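Local atomic coordinates of hypothetical protein yycE (Bacillus subtilis, PDB entry 1TWU), a protein that is of unknown function but belongs to the vicinal oxygen chelate superfamily and is probably related to glyoxalases and fosfomycin resistance proteins. Residues I25-E30 against G49-G53; G102-V106 against V118-P123; P75-L81 against D124-I128; R17-L22 against T64-S70. One frame throughout, in Å; residues are numbered along the deposited sequence.

Interaction 1. Residues I25-E30 against G49-G53; sequences IIRFYE and GVMFG
The Phe52 ring takes the methylene of Tyr29 over one face, displaced to the rim, with Tyr29 CB 3.6 Å from Phe52 CE2 in a CH-pi contact that runs 25° off the ring normal. In the plane of the same ring, at its edge, Glu30 OE1 comes within 3.6 Å of Phe52 CE1, and Ile25 CG2 touches another part of the rim more loosely. The carboxylate plane is steeply tilted to the ring. The Tyr29 and Phe52 rings are nearly parallel, 20° apart, yet slid so far past each other that they barely overlap; what lies over the centre of the Tyr29 ring is Phe28 CD2. With Tyr29 CG anti to the carbonyl carbon, CB faces Phe52 while the ring leads on, its hydroxyl hydrogen-bonded to Asp122. The CG1 branch of Ile26 touches both Phe52 and Val50, CG1 being 4.1 Å from Phe52 CZ and from Val50 CG1. No hydrogen bond spans the contact: Glu30 OE1 finds its charged partner in Arg37, which would hold the carboxylate at the ring edge. Residues 25-30 run nearly parallel to strand residues 49-53, 11° apart, their axes 10.1 Å from each other, as expected of the helix-covered, four-stranded beta-alpha-beta-beta-beta module that vicinal oxygen chelate proteins carry in duplicate.

Interaction 2. Residues G102-V106 against V118-P123; sequences GYQEV and VTIEDP
Glu105 reaches along the neighbouring strand, its extended chain passing from Ile120 over Thr119 O to Val118. CB rests on Ile120 CD1 at 3.6 Å; with chi1 at -174°, CG then swings over the backbone and lies 3.3 Å from Thr119 O. Further out, Glu105 CD passes Val118 CG1 at 3.6 Å, the two side chains crossing at about a right angle. At the tip the oxygens part company: OE1 forms a salt bridge with Lys99 of helix 88-100, while OE2 lies beside a water that accepts the N-H of Thr119.

The backbones pair antiparallel, Glu105 opposite Ile120 as a non-hydrogen-bonded pair. Strand 105-106 is short and weakly bonded, and forms the outermost strand, within this chain, of the second mixed sheet of the duplicated vicinal oxygen chelate fold. Two bonds flank the pair: Glu121 N donates to Gln104 O at 3.1 Å, and Val106 N to Thr119 O at 2.8 Å. On the sheet face opposite Glu105, Val106 CG2 meets Thr119 CG2 at 3.6 Å, and its CG1 branch leans on the aliphatic part of Glu121, whose OE2 is in a salt bridge with Arg127.

Beyond the paired residues, a water takes the N-H of Gln104 and donates to Glu121 O. Tyr103 packs CB on Ile120 CG2 at 3.7 Å and CE1 on Pro123 CG at 4.0 Å, its hydroxyl bonded to Arg27.

Interaction 3. Residues P75-L81 against D124-I128; sequences PHPDSLL and DGWRI
Leu81 and Trp126 meet beside a short parallel pairing in which Leu80 lies next to Arg127 and Leu81 next to Ile128. These are the first and last strands of the second beta-alpha-beta-beta-beta module, neighbours in the second sheet, with 80-84 at its outer side within the chain. Leu81 N donates to Arg127 O at 3.0 Å; the other bond, from Arg127 N to Ser79 O, is weak. Leu81 CB lies over the six-membered ring of Trp126, 3.8 Å from CZ2 and 17° off the ring normal. On the other face of the sheet, Leu80 CD1 presses on Arg127 CB at 3.5 Å. The Arg127 chain bends at chi2, -68°, which lays its guanidinium flat against Pro77, NH2 being 3.7 Å from Pro77 CB.

A water near the indole plane accepts from Trp126 NE1 and donates to Leu80 O. Further out, Asp122 bonds the backbone N of Trp126, and Arg17 makes a cation-pi contact with the indole. Leu80 and Leu81 also pair antiparallel with a strand of the second subunit, so the sheet continues across the interface. Preceding them, a type I turn is closed by Ser79 N to His76 O, while Asp78 N donates to His76 ND1 at 3.1 Å, in the imidazole plane.

Interaction 4. Residues R17-L22 against T64-S70; sequences RPTGQL and TQYEGGS
Thr19 O is hemmed in by carbon: Gln65 CG and Ser70 CB each stand 3.3 Å away, and Gln65 CA adds a CA-H...O contact. Thr64 O, a second acceptor, is 3.4 Å from Thr19 O without any bond between them. The crowding arises just beyond a single parallel bridge, Pro18 beside Thr64, near the C-terminal parts of strands 12-18 and 59-66. The bridge uses the residues either side of Pro18, so the missing N-H of the proline costs no bond in it: Thr64 N donates to Arg17 O at 3.1 Å, and Thr19 N to Thr64 O at 2.7 Å, the latter bent to 139° at the hydrogen. Thr19 CG2 adds a contact with Thr64 O at 3.5 Å.

After Gly69 the chain comes back alongside Gly20, whose CA sits 3.2 Å from Ser70 O. Gln65, extended with CG anti to its own N (chi1 179°), brings its amide to the backbone of Gly20 and Leu22. Thr19 OG1 accepts from Gln21 N at 3.1 Å in an ST turn, just where Gln21 takes the N-cap position of helix 22-32. Asp124 bonds both Thr19 OG1 and the side-chain amide of Gln21. The contact is thus held mostly by backbone polar groups, with a probably charged carboxylate from the other half of the chain fixing the side-chain hydroxyl and amide at the helix start.

Interactions 1 and 4 belong to the first sheet and its covering helix, interactions 2 and 3 to the second. Interaction 1 is the buried one, made of rings and aliphatic branches without a hydrogen bond across it; the other three are partly buried and rest on strand pairing, parallel in interactions 3 and 4 and antiparallel in interaction 2; waters bridge the segments in both interactions 2 and 3. Interactions 3 and 4 occupy equivalent places in the two modules, first strand against last, and both reach the second subunit. The 122-126 turn joins the two halves by polar and cation-pi contacts to interactions 1 and 4.

Interaction 1. Residues I25-E30 against G49-G53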
loop_
_atom_site.group_PDB
_atom_site.type_symbol
_atom_site.label_atom_id
_atom_site.label_comp_id
_atom_site.label_asym_id
_atom_site.label_seq_id
_atom_site.Cartn_x
_atom_site.Cartn_y
_atom_site.Cartn_z
ATOM N N ILE A 25 -2.239 1.949 -16.419
ATOM C CA ILE A 25 -2.618 1.744 -15.031
ATOM C C ILE A 25 -4.148 1.789 -14.904
ATOM O O ILE A 25 -4.749 0.960 -14.211
ATOM C CB ILE A 25 -1.963 2.830 -14.127
ATOM C CG1 ILE A 25 -0.459 2.571 -14.019
ATOM C CG2 ILE A 25 -2.620 2.866 -12.766
ATOM C CD1 ILE A 25 -0.090 1.259 -13.340
ATOM N N ILE A 26 -4.772 2.747 -15.584
ATOM C CA ILE A 26 -6.224 2.884 -15.546
ATOM C C ILE A 26 -6.926 1.662 -16.147
ATOM O O ILE A 26 -7.936 1.189 -15.613
ATOM C CB ILE A 26 -6.670 4.165 -16.282
ATOM C CG1 ILE A 26 -6.184 5.386 -15.505
ATOM C CG2 ILE A 26 -8.182 4.198 -16.422
ATOM C CD1 ILE A 26 -6.416 6.700 -16.211
ATOM N N ARG A 27 -6.392 1.150 -17.254
ATOM C CA ARG A 27 -6.972 -0.027 -17.887
ATOM C C ARG A 27 -6.936 -1.234 -16.948
ATOM O O ARG A 27 -7.908 -1.979 -16.846
ATOM C CB ARG A 27 -6.232 -0.372 -19.180
ATOM C CG ARG A 27 -6.722 -1.670 -19.815
ATOM C CD ARG A 27 -6.109 -1.878 -21.182
ATOM N NE ARG A 27 -6.669 -3.024 -21.900
ATOM C CZ ARG A 27 -6.230 -4.274 -21.796
ATOM N NH1 ARG A 27 -5.216 -4.568 -20.997
ATOM N NH2 ARG A 27 -6.794 -5.232 -22.518
ATOM N N PHE A 28 -5.815 -1.420 -16.260
ATOM C CA PHE A 28 -5.666 -2.542 -15.340
ATOM C C PHE A 28 -6.591 -2.426 -14.132
ATOM O O PHE A 28 -7.343 -3.357 -13.818
ATOM C CB PHE A 28 -4.219 -2.633 -14.838
ATOM C CG PHE A 28 -3.985 -3.746 -13.838
ATOM C CD1 PHE A 28 -3.764 -5.056 -14.262
ATOM C CD2 PHE A 28 -4.001 -3.485 -12.468
ATOM C CE1 PHE A 28 -3.563 -6.090 -13.337
ATOM C CE2 PHE A 28 -3.803 -4.508 -11.540
ATOM C CZ PHE A 28 -3.583 -5.814 -11.975
ATOM N N TYR A 29 -6.529 -1.281 -13.456
ATOM C CA TYR A 29 -7.324 -1.055 -12.249
ATOM C C TYR A 29 -8.798 -0.761 -12.437
ATOM O O TYR A 29 -9.630 -1.248 -11.670
ATOM C CB TYR A 29 -6.677 0.049 -11.404
ATOM C CG TYR A 29 -5.403 -0.424 -10.768
ATOM C CD1 TYR A 29 -5.429 -1.221 -9.628
ATOM C CD2 TYR A 29 -4.166 -0.165 -11.365
ATOM C CE1 TYR A 29 -4.246 -1.761 -9.095
ATOM C CE2 TYR A 29 -2.976 -0.699 -10.846
ATOM C CZ TYR A 29 -3.023 -1.497 -9.715
ATOM O OH TYR A 29 -1.865 -2.044 -9.217
ATOM N N GLU A 30 -9.133 0.024 -13.448
ATOM C CA GLU A 30 -10.524 0.353 -13.657
ATOM C C GLU A 30 -11.211 -0.672 -14.549
ATOM O O GLU A 30 -12.278 -1.181 -14.207
ATOM C CB GLU A 30 -10.649 1.752 -14.248
ATOM C CG GLU A 30 -11.816 2.514 -13.678
ATOM C CD GLU A 30 -11.955 3.899 -14.264
ATOM O OE1 GLU A 30 -10.919 4.579 -14.456
ATOM O OE2 GLU A 30 -13.106 4.313 -14.516
ATOM N N GLY A 49 -3.217 12.575 -12.216
ATOM C CA GLY A 49 -3.411 11.437 -11.337
ATOM C C GLY A 49 -4.833 10.938 -11.279
ATOM O O GLY A 49 -5.762 11.605 -11.734
ATOM N N VAL A 50 -4.999 9.753 -10.707
ATOM C CA VAL A 50 -6.309 9.138 -10.591
ATOM C C VAL A 50 -6.367 8.353 -9.285
ATOM O O VAL A 50 -5.368 7.791 -8.846
ATOM C CB VAL A 50 -6.576 8.203 -11.803
ATOM C CG1 VAL A 50 -5.598 7.034 -11.793
ATOM C CG2 VAL A 50 -8.009 7.723 -11.786
ATOM N N MET A 51 -7.535 8.340 -8.653
ATOM C CA MET A 51 -7.710 7.630 -7.397
ATOM C C MET A 51 -8.733 6.506 -7.563
ATOM O O MET A 51 -9.795 6.714 -8.145
ATOM C CB MET A 51 -8.160 8.611 -6.302
ATOM C CG MET A 51 -7.160 9.746 -5.996
ATOM S SD MET A 51 -7.060 11.082 -7.219
ATOM C CE MET A 51 -6.534 12.348 -6.175
ATOM N N PHE A 52 -8.399 5.315 -7.063
ATOM C CA PHE A 52 -9.280 4.145 -7.146
ATOM C C PHE A 52 -9.689 3.666 -5.758
ATOM O O PHE A 52 -8.846 3.499 -4.878
ATOM C CB PHE A 52 -8.589 2.992 -7.885
ATOM C CG PHE A 52 -8.262 3.302 -9.306
ATOM C CD1 PHE A 52 -9.271 3.651 -10.203
ATOM C CD2 PHE A 52 -6.945 3.285 -9.750
ATOM C CE1 PHE A 52 -8.972 3.984 -11.522
ATOM C CE2 PHE A 52 -6.635 3.617 -11.069
ATOM C CZ PHE A 52 -7.652 3.968 -11.954
ATOM N N GLY A 53 -10.985 3.438 -5.574
ATOM C CA GLY A 53 -11.477 2.985 -4.287
ATOM C C GLY A 53 -10.997 1.588 -3.962
ATOM O O GLY A 53 -10.784 0.773 -4.857
#

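Interaction 2. Residues G102-V106 against V118-P123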
loop_
_atom_site.group_PDB
_atom_site.type_symbol
_atom_site.label_atom_id
_atom_site.label_comp_id
_atom_site.label_asym_id
_atom_site.label_seq_id
_atom_site.Cartn_x
_atom_site.Cartn_y
_atom_site.Cartn_z
ATOM N N GLY A 102 -4.571 -9.587 -21.075
ATOM C CA GLY A 102 -3.163 -9.497 -21.429
ATOM C C GLY A 102 -2.146 -9.448 -20.298
ATOM O O GLY A 102 -0.942 -9.435 -20.557
ATOM N N TYR A 103 -2.610 -9.434 -19.053
ATOM C CA TYR A 103 -1.705 -9.371 -17.912
ATOM C C TYR A 103 -1.137 -10.735 -17.532
ATOM O O TYR A 103 -1.845 -11.734 -17.535
ATOM C CB TYR A 103 -2.425 -8.705 -16.737
ATOM C CG TYR A 103 -2.925 -7.324 -17.116
ATOM C CD1 TYR A 103 -2.021 -6.286 -17.365
ATOM C CD2 TYR A 103 -4.287 -7.079 -17.316
ATOM C CE1 TYR A 103 -2.455 -5.041 -17.812
ATOM C CE2 TYR A 103 -4.737 -5.835 -17.766
ATOM C CZ TYR A 103 -3.811 -4.821 -18.016
ATOM O OH TYR A 103 -4.225 -3.600 -18.501
ATOM N N GLN A 104 0.154 -10.748 -17.209
ATOM C CA GLN A 104 0.900 -11.955 -16.865
ATOM C C GLN A 104 0.711 -12.487 -15.465
ATOM O O GLN A 104 0.735 -11.727 -14.498
ATOM C CB GLN A 104 2.401 -11.711 -17.027
ATOM C CG GLN A 104 2.798 -11.187 -18.363
ATOM C CD GLN A 104 2.580 -12.202 -19.457
ATOM O OE1 GLN A 104 2.084 -11.870 -20.537
ATOM N NE2 GLN A 104 2.958 -13.449 -19.194
ATOM N N GLU A 105 0.539 -13.801 -15.357
ATOM C CA GLU A 105 0.452 -14.421 -14.049
ATOM C C GLU A 105 1.909 -14.809 -13.811
ATOM O O GLU A 105 2.571 -15.335 -14.711
ATOM C CB GLU A 105 -0.408 -15.687 -14.056
ATOM C CG GLU A 105 -0.604 -16.244 -12.642
ATOM C CD GLU A 105 -1.226 -17.630 -12.599
ATOM O OE1 GLU A 105 -2.188 -17.886 -13.354
ATOM O OE2 GLU A 105 -0.756 -18.459 -11.791
ATOM N N VAL A 106 2.422 -14.537 -12.620
ATOM C CA VAL A 106 3.804 -14.872 -12.335
ATOM C C VAL A 106 3.927 -15.802 -11.142
ATOM O O VAL A 106 2.981 -15.976 -10.366
ATOM C CB VAL A 106 4.658 -13.598 -12.089
ATOM C CG1 VAL A 106 4.691 -12.749 -13.355
ATOM C CG2 VAL A 106 4.089 -12.795 -10.931
ATOM N N VAL A 118 -2.936 -16.634 -6.532
ATOM C CA VAL A 118 -2.565 -16.301 -7.906
ATOM C C VAL A 118 -1.984 -14.892 -7.936
ATOM O O VAL A 118 -2.606 -13.951 -7.446
ATOM C CB VAL A 118 -3.784 -16.339 -8.855
ATOM C CG1 VAL A 118 -3.374 -15.880 -10.251
ATOM C CG2 VAL A 118 -4.359 -17.746 -8.909
ATOM N N THR A 119 -0.795 -14.749 -8.514
ATOM C CA THR A 119 -0.134 -13.452 -8.605
ATOM C C THR A 119 -0.116 -12.934 -10.039
ATOM O O THR A 119 0.369 -13.604 -10.949
ATOM C CB THR A 119 1.320 -13.524 -8.093
ATOM O OG1 THR A 119 1.327 -14.007 -6.745
ATOM C CG2 THR A 119 1.969 -12.143 -8.136
ATOM N N ILE A 120 -0.663 -11.736 -10.230
ATOM C CA ILE A 120 -0.717 -11.098 -11.544
ATOM C C ILE A 120 0.047 -9.788 -11.422
ATOM O O ILE A 120 -0.138 -9.059 -10.450
ATOM C CB ILE A 120 -2.176 -10.752 -11.953
ATOM C CG1 ILE A 120 -3.079 -11.997 -11.867
ATOM C CG2 ILE A 120 -2.188 -10.146 -13.342
ATOM C CD1 ILE A 120 -2.650 -13.174 -12.725
ATOM N N GLU A 121 0.912 -9.485 -12.384
ATOM C CA GLU A 121 1.648 -8.220 -12.321
ATOM C C GLU A 121 0.833 -7.106 -12.956
ATOM O O GLU A 121 0.196 -7.310 -13.991
ATOM C CB GLU A 121 2.978 -8.308 -13.055
ATOM C CG GLU A 121 3.969 -9.269 -12.472
ATOM C CD GLU A 121 5.338 -9.094 -13.099
ATOM O OE1 GLU A 121 5.415 -9.028 -14.346
ATOM O OE2 GLU A 121 6.333 -9.022 -12.344
ATOM N N ASP A 122 0.847 -5.927 -12.341
ATOM C CA ASP A 122 0.111 -4.807 -12.906
ATOM C C ASP A 122 1.035 -4.215 -13.975
ATOM O O ASP A 122 2.168 -4.671 -14.122
ATOM C CB ASP A 122 -0.298 -3.813 -11.793
ATOM C CG ASP A 122 0.784 -2.800 -11.433
ATOM O OD1 ASP A 122 1.978 -2.992 -11.759
ATOM O OD2 ASP A 122 0.423 -1.792 -10.788
ATOM N N PRO A 123 0.566 -3.220 -14.746
ATOM C CA PRO A 123 1.408 -2.626 -15.791
ATOM C C PRO A 123 2.844 -2.244 -15.397
ATOM O O PRO A 123 3.749 -2.272 -16.239
ATOM C CB PRO A 123 0.589 -1.417 -16.241
ATOM C CG PRO A 123 -0.811 -1.874 -16.030
ATOM C CD PRO A 123 -0.739 -2.542 -14.684
HETATM O O HOH W 1 1.134 -8.088 -16.331
HETATM O O HOH W 2 0.736 -17.108 -9.675
#

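Interaction 3. Residues P75-L81 against D124-I128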
loop_
_atom_site.group_PDB
_atom_site.type_symbol
_atom_site.label_atom_id
_atom_site.label_comp_id
_atom_site.label_asym_id
_atom_site.label_seq_id
_atom_site.Cartn_x
_atom_site.Cartn_y
_atom_site.Cartn_z
ATOM N N PRO A 75 10.303 -2.411 -9.543
ATOM C CA PRO A 75 9.592 -3.619 -9.121
ATOM C C PRO A 75 10.414 -4.523 -8.219
ATOM O O PRO A 75 11.589 -4.777 -8.477
ATOM C CB PRO A 75 9.257 -4.314 -10.440
ATOM C CG PRO A 75 9.236 -3.198 -11.428
ATOM C CD PRO A 75 10.407 -2.359 -11.010
ATOM N N HIS A 76 9.788 -4.993 -7.148
ATOM C CA HIS A 76 10.430 -5.917 -6.236
ATOM C C HIS A 76 9.438 -7.074 -6.188
ATOM O O HIS A 76 8.240 -6.864 -5.985
ATOM C CB HIS A 76 10.608 -5.296 -4.853
ATOM C CG HIS A 76 11.552 -6.053 -3.970
ATOM N ND1 HIS A 76 11.351 -7.371 -3.622
ATOM C CD2 HIS A 76 12.703 -5.675 -3.363
ATOM C CE1 HIS A 76 12.336 -7.774 -2.839
ATOM N NE2 HIS A 76 13.170 -6.764 -2.667
ATOM N N PRO A 77 9.916 -8.308 -6.404
ATOM C CA PRO A 77 9.051 -9.490 -6.388
ATOM C C PRO A 77 8.374 -9.772 -5.053
ATOM O O PRO A 77 7.437 -10.564 -4.992
ATOM C CB PRO A 77 9.997 -10.606 -6.815
ATOM C CG PRO A 77 11.312 -10.154 -6.275
ATOM C CD PRO A 77 11.321 -8.690 -6.631
ATOM N N ASP A 78 8.852 -9.129 -3.992
ATOM C CA ASP A 78 8.281 -9.304 -2.661
ATOM C C ASP A 78 7.395 -8.130 -2.238
ATOM O O ASP A 78 6.910 -8.083 -1.105
ATOM C CB ASP A 78 9.386 -9.495 -1.618
ATOM C CG ASP A 78 10.079 -10.839 -1.733
ATOM O OD1 ASP A 78 9.458 -11.789 -2.254
ATOM O OD2 ASP A 78 11.238 -10.951 -1.279
ATOM N N SER A 79 7.202 -7.176 -3.140
ATOM C CA SER A 79 6.359 -6.020 -2.859
ATOM C C SER A 79 4.979 -6.376 -3.423
ATOM O O SER A 79 4.769 -6.380 -4.643
ATOM C CB SER A 79 6.931 -4.778 -3.536
ATOM O OG SER A 79 6.327 -3.623 -3.001
ATOM N N LEU A 80 4.048 -6.680 -2.517
ATOM C CA LEU A 80 2.708 -7.124 -2.883
ATOM C C LEU A 80 1.513 -6.276 -2.437
ATOM O O LEU A 80 1.604 -5.432 -1.540
ATOM C CB LEU A 80 2.474 -8.530 -2.312
ATOM C CG LEU A 80 3.273 -9.809 -2.602
ATOM C CD1 LEU A 80 4.476 -9.551 -3.480
ATOM C CD2 LEU A 80 3.669 -10.436 -1.265
ATOM N N LEU A 81 0.388 -6.541 -3.096
ATOM C CA LEU A 81 -0.910 -5.956 -2.772
ATOM C C LEU A 81 -1.741 -7.237 -2.762
ATOM O O LEU A 81 -1.996 -7.823 -3.811
ATOM C CB LEU A 81 -1.432 -5.005 -3.855
ATOM C CG LEU A 81 -2.897 -4.590 -3.612
ATOM C CD1 LEU A 81 -3.041 -3.983 -2.227
ATOM C CD2 LEU A 81 -3.360 -3.596 -4.666
ATOM N N ASP A 124 3.060 -1.898 -14.129
ATOM C CA ASP A 124 4.390 -1.501 -13.687
ATOM C C ASP A 124 5.120 -2.503 -12.812
ATOM O O ASP A 124 6.069 -2.145 -12.114
ATOM C CB ASP A 124 4.339 -0.142 -12.982
ATOM C CG ASP A 124 3.992 0.993 -13.933
ATOM O OD1 ASP A 124 4.547 1.016 -15.056
ATOM O OD2 ASP A 124 3.176 1.864 -13.558
ATOM N N GLY A 125 4.671 -3.755 -12.842
ATOM C CA GLY A 125 5.343 -4.797 -12.088
ATOM C C GLY A 125 4.993 -4.977 -10.630
ATOM O O GLY A 125 5.678 -5.717 -9.924
ATOM N N TRP A 126 3.957 -4.291 -10.158
ATOM C CA TRP A 126 3.551 -4.457 -8.771
ATOM C C TRP A 126 2.869 -5.824 -8.750
ATOM O O TRP A 126 2.117 -6.147 -9.666
ATOM C CB TRP A 126 2.575 -3.351 -8.354
ATOM C CG TRP A 126 2.426 -3.215 -6.855
ATOM C CD1 TRP A 126 3.274 -3.706 -5.891
ATOM C CD2 TRP A 126 1.396 -2.505 -6.153
ATOM N NE1 TRP A 126 2.832 -3.346 -4.642
ATOM C CE2 TRP A 126 1.683 -2.609 -4.772
ATOM C CE3 TRP A 126 0.260 -1.788 -6.557
ATOM C CZ2 TRP A 126 0.875 -2.020 -3.793
ATOM C CZ3 TRP A 126 -0.540 -1.200 -5.584
ATOM C CH2 TRP A 126 -0.228 -1.322 -4.220
ATOM N N ARG A 127 3.158 -6.630 -7.730
ATOM C CA ARG A 127 2.582 -7.969 -7.615
ATOM C C ARG A 127 1.194 -7.947 -6.962
ATOM O O ARG A 127 1.057 -7.694 -5.764
ATOM C CB ARG A 127 3.516 -8.883 -6.802
ATOM C CG ARG A 127 4.894 -9.154 -7.425
ATOM C CD ARG A 127 4.785 -9.992 -8.681
ATOM N NE ARG A 127 6.063 -10.174 -9.371
ATOM C CZ ARG A 127 6.902 -11.192 -9.178
ATOM N NH1 ARG A 127 6.622 -12.147 -8.304
ATOM N NH2 ARG A 127 8.012 -11.271 -9.893
ATOM N N ILE A 128 0.168 -8.210 -7.762
ATOM C CA ILE A 128 -1.198 -8.233 -7.256
ATOM C C ILE A 128 -1.553 -9.699 -6.962
ATOM O O ILE A 128 -1.668 -10.533 -7.869
ATOM C CB ILE A 128 -2.193 -7.629 -8.288
ATOM C CG1 ILE A 128 -1.632 -6.319 -8.855
ATOM C CG2 ILE A 128 -3.543 -7.358 -7.624
ATOM C CD1 ILE A 128 -1.267 -5.295 -7.803
HETATM O O HOH W 3 6.663 -5.234 -7.230
HETATM O O HOH W 4 5.664 -12.521 -5.743
HETATM O O HOH W 5 3.656 -3.404 -1.610
#

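Interaction 4. Residues R17-L22 against T64-S70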
loop_
_atom_site.group_PDB
_atom_site.type_symbol
_atom_site.label_atom_id
_atom_site.label_comp_id
_atom_site.label_asym_id
_atom_site.label_seq_id
_atom_site.Cartn_x
_atom_site.Cartn_y
_atom_site.Cartn_z
ATOM N N ARG A 17 1.373 5.756 -5.616
ATOM C CA ARG A 17 2.489 5.237 -6.398
ATOM C C ARG A 17 2.648 6.017 -7.698
ATOM O O ARG A 17 1.666 6.432 -8.310
ATOM C CB ARG A 17 2.264 3.757 -6.732
ATOM C CG ARG A 17 2.173 2.842 -5.515
ATOM C CD ARG A 17 1.649 1.458 -5.895
ATOM N NE ARG A 17 2.472 0.809 -6.912
ATOM C CZ ARG A 17 3.637 0.212 -6.672
ATOM N NH1 ARG A 17 4.125 0.172 -5.435
ATOM N NH2 ARG A 17 4.318 -0.340 -7.673
ATOM N N PRO A 18 3.896 6.227 -8.138
ATOM C CA PRO A 18 4.188 6.955 -9.376
ATOM C C PRO A 18 4.125 6.039 -10.602
ATOM O O PRO A 18 4.287 4.826 -10.486
ATOM C CB PRO A 18 5.592 7.465 -9.131
ATOM C CG PRO A 18 6.210 6.304 -8.395
ATOM C CD PRO A 18 5.137 5.942 -7.392
ATOM N N THR A 19 3.894 6.617 -11.776
ATOM C CA THR A 19 3.838 5.823 -13.001
ATOM C C THR A 19 4.225 6.651 -14.217
ATOM O O THR A 19 4.138 7.873 -14.201
ATOM C CB THR A 19 2.412 5.222 -13.252
ATOM O OG1 THR A 19 2.461 4.340 -14.381
ATOM C CG2 THR A 19 1.385 6.325 -13.530
ATOM N N GLY A 20 4.672 5.975 -15.265
ATOM C CA GLY A 20 5.023 6.667 -16.486
ATOM C C GLY A 20 3.990 6.312 -17.545
ATOM O O GLY A 20 4.080 6.750 -18.692
ATOM N N GLN A 21 3.000 5.507 -17.164
ATOM C CA GLN A 21 1.956 5.092 -18.093
ATOM C C GLN A 21 0.623 5.017 -17.354
ATOM O O GLN A 21 0.103 3.935 -17.089
ATOM C CB GLN A 21 2.321 3.732 -18.702
ATOM C CG GLN A 21 2.615 2.639 -17.676
ATOM C CD GLN A 21 2.988 1.321 -18.327
ATOM O OE1 GLN A 21 2.667 1.080 -19.490
ATOM N NE2 GLN A 21 3.655 0.455 -17.577
ATOM N N LEU A 22 0.074 6.186 -17.033
ATOM C CA LEU A 22 -1.187 6.287 -16.300
ATOM C C LEU A 22 -2.386 5.689 -17.042
ATOM O O LEU A 22 -3.356 5.262 -16.420
ATOM C CB LEU A 22 -1.467 7.757 -15.941
ATOM C CG LEU A 22 -2.565 8.081 -14.915
ATOM C CD1 LEU A 22 -2.258 7.441 -13.575
ATOM C CD2 LEU A 22 -2.661 9.584 -14.757
ATOM N N THR A 64 0.061 8.609 -9.888
ATOM C CA THR A 64 0.439 9.894 -10.450
ATOM C C THR A 64 1.535 9.779 -11.510
ATOM O O THR A 64 2.390 8.894 -11.454
ATOM C CB THR A 64 0.914 10.856 -9.336
ATOM O OG1 THR A 64 1.995 10.258 -8.603
ATOM C CG2 THR A 64 -0.232 11.159 -8.381
ATOM N N GLN A 65 1.486 10.690 -12.477
ATOM C CA GLN A 65 2.456 10.747 -13.561
ATOM C C GLN A 65 2.887 12.197 -13.750
ATOM O O GLN A 65 2.047 13.091 -13.834
ATOM C CB GLN A 65 1.823 10.212 -14.846
ATOM C CG GLN A 65 2.729 10.244 -16.059
ATOM C CD GLN A 65 2.112 9.545 -17.250
ATOM O OE1 GLN A 65 2.522 9.755 -18.389
ATOM N NE2 GLN A 65 1.129 8.700 -16.994
ATOM N N TYR A 66 4.194 12.430 -13.808
ATOM C CA TYR A 66 4.704 13.784 -13.987
ATOM C C TYR A 66 4.848 14.155 -15.463
ATOM O O TYR A 66 5.299 13.347 -16.272
ATOM C CB TYR A 66 6.044 13.938 -13.279
ATOM C CG TYR A 66 6.536 15.364 -13.257
ATOM C CD1 TYR A 66 5.779 16.376 -12.666
ATOM C CD2 TYR A 66 7.748 15.710 -13.851
ATOM C CE1 TYR A 66 6.215 17.700 -12.672
ATOM C CE2 TYR A 66 8.195 17.028 -13.865
ATOM C CZ TYR A 66 7.426 18.020 -13.277
ATOM O OH TYR A 66 7.867 19.327 -13.316
ATOM N N GLU A 67 4.451 15.380 -15.802
ATOM C CA GLU A 67 4.513 15.870 -17.175
ATOM C C GLU A 67 5.906 15.736 -17.770
ATOM O O GLU A 67 6.060 15.381 -18.941
ATOM C CB GLU A 67 4.086 17.336 -17.244
ATOM C CG GLU A 67 4.885 18.258 -16.330
ATOM C CD GLU A 67 4.805 19.729 -16.741
ATOM O OE1 GLU A 67 3.765 20.143 -17.303
ATOM O OE2 GLU A 67 5.781 20.474 -16.490
ATOM N N GLY A 68 6.919 16.031 -16.963
ATOM C CA GLY A 68 8.286 15.932 -17.437
ATOM C C GLY A 68 8.860 14.538 -17.253
ATOM O O GLY A 68 9.987 14.376 -16.785
ATOM N N GLY A 69 8.082 13.526 -17.617
ATOM C CA GLY A 69 8.548 12.159 -17.481
ATOM C C GLY A 69 8.535 11.677 -16.045
ATOM O O GLY A 69 8.987 12.374 -15.134
ATOM N N SER A 70 8.013 10.474 -15.846
ATOM C CA SER A 70 7.933 9.890 -14.520
ATOM C C SER A 70 8.161 8.388 -14.639
ATOM O O SER A 70 7.856 7.789 -15.669
ATOM C CB SER A 70 6.551 10.169 -13.921
ATOM O OG SER A 70 6.507 9.830 -12.546
#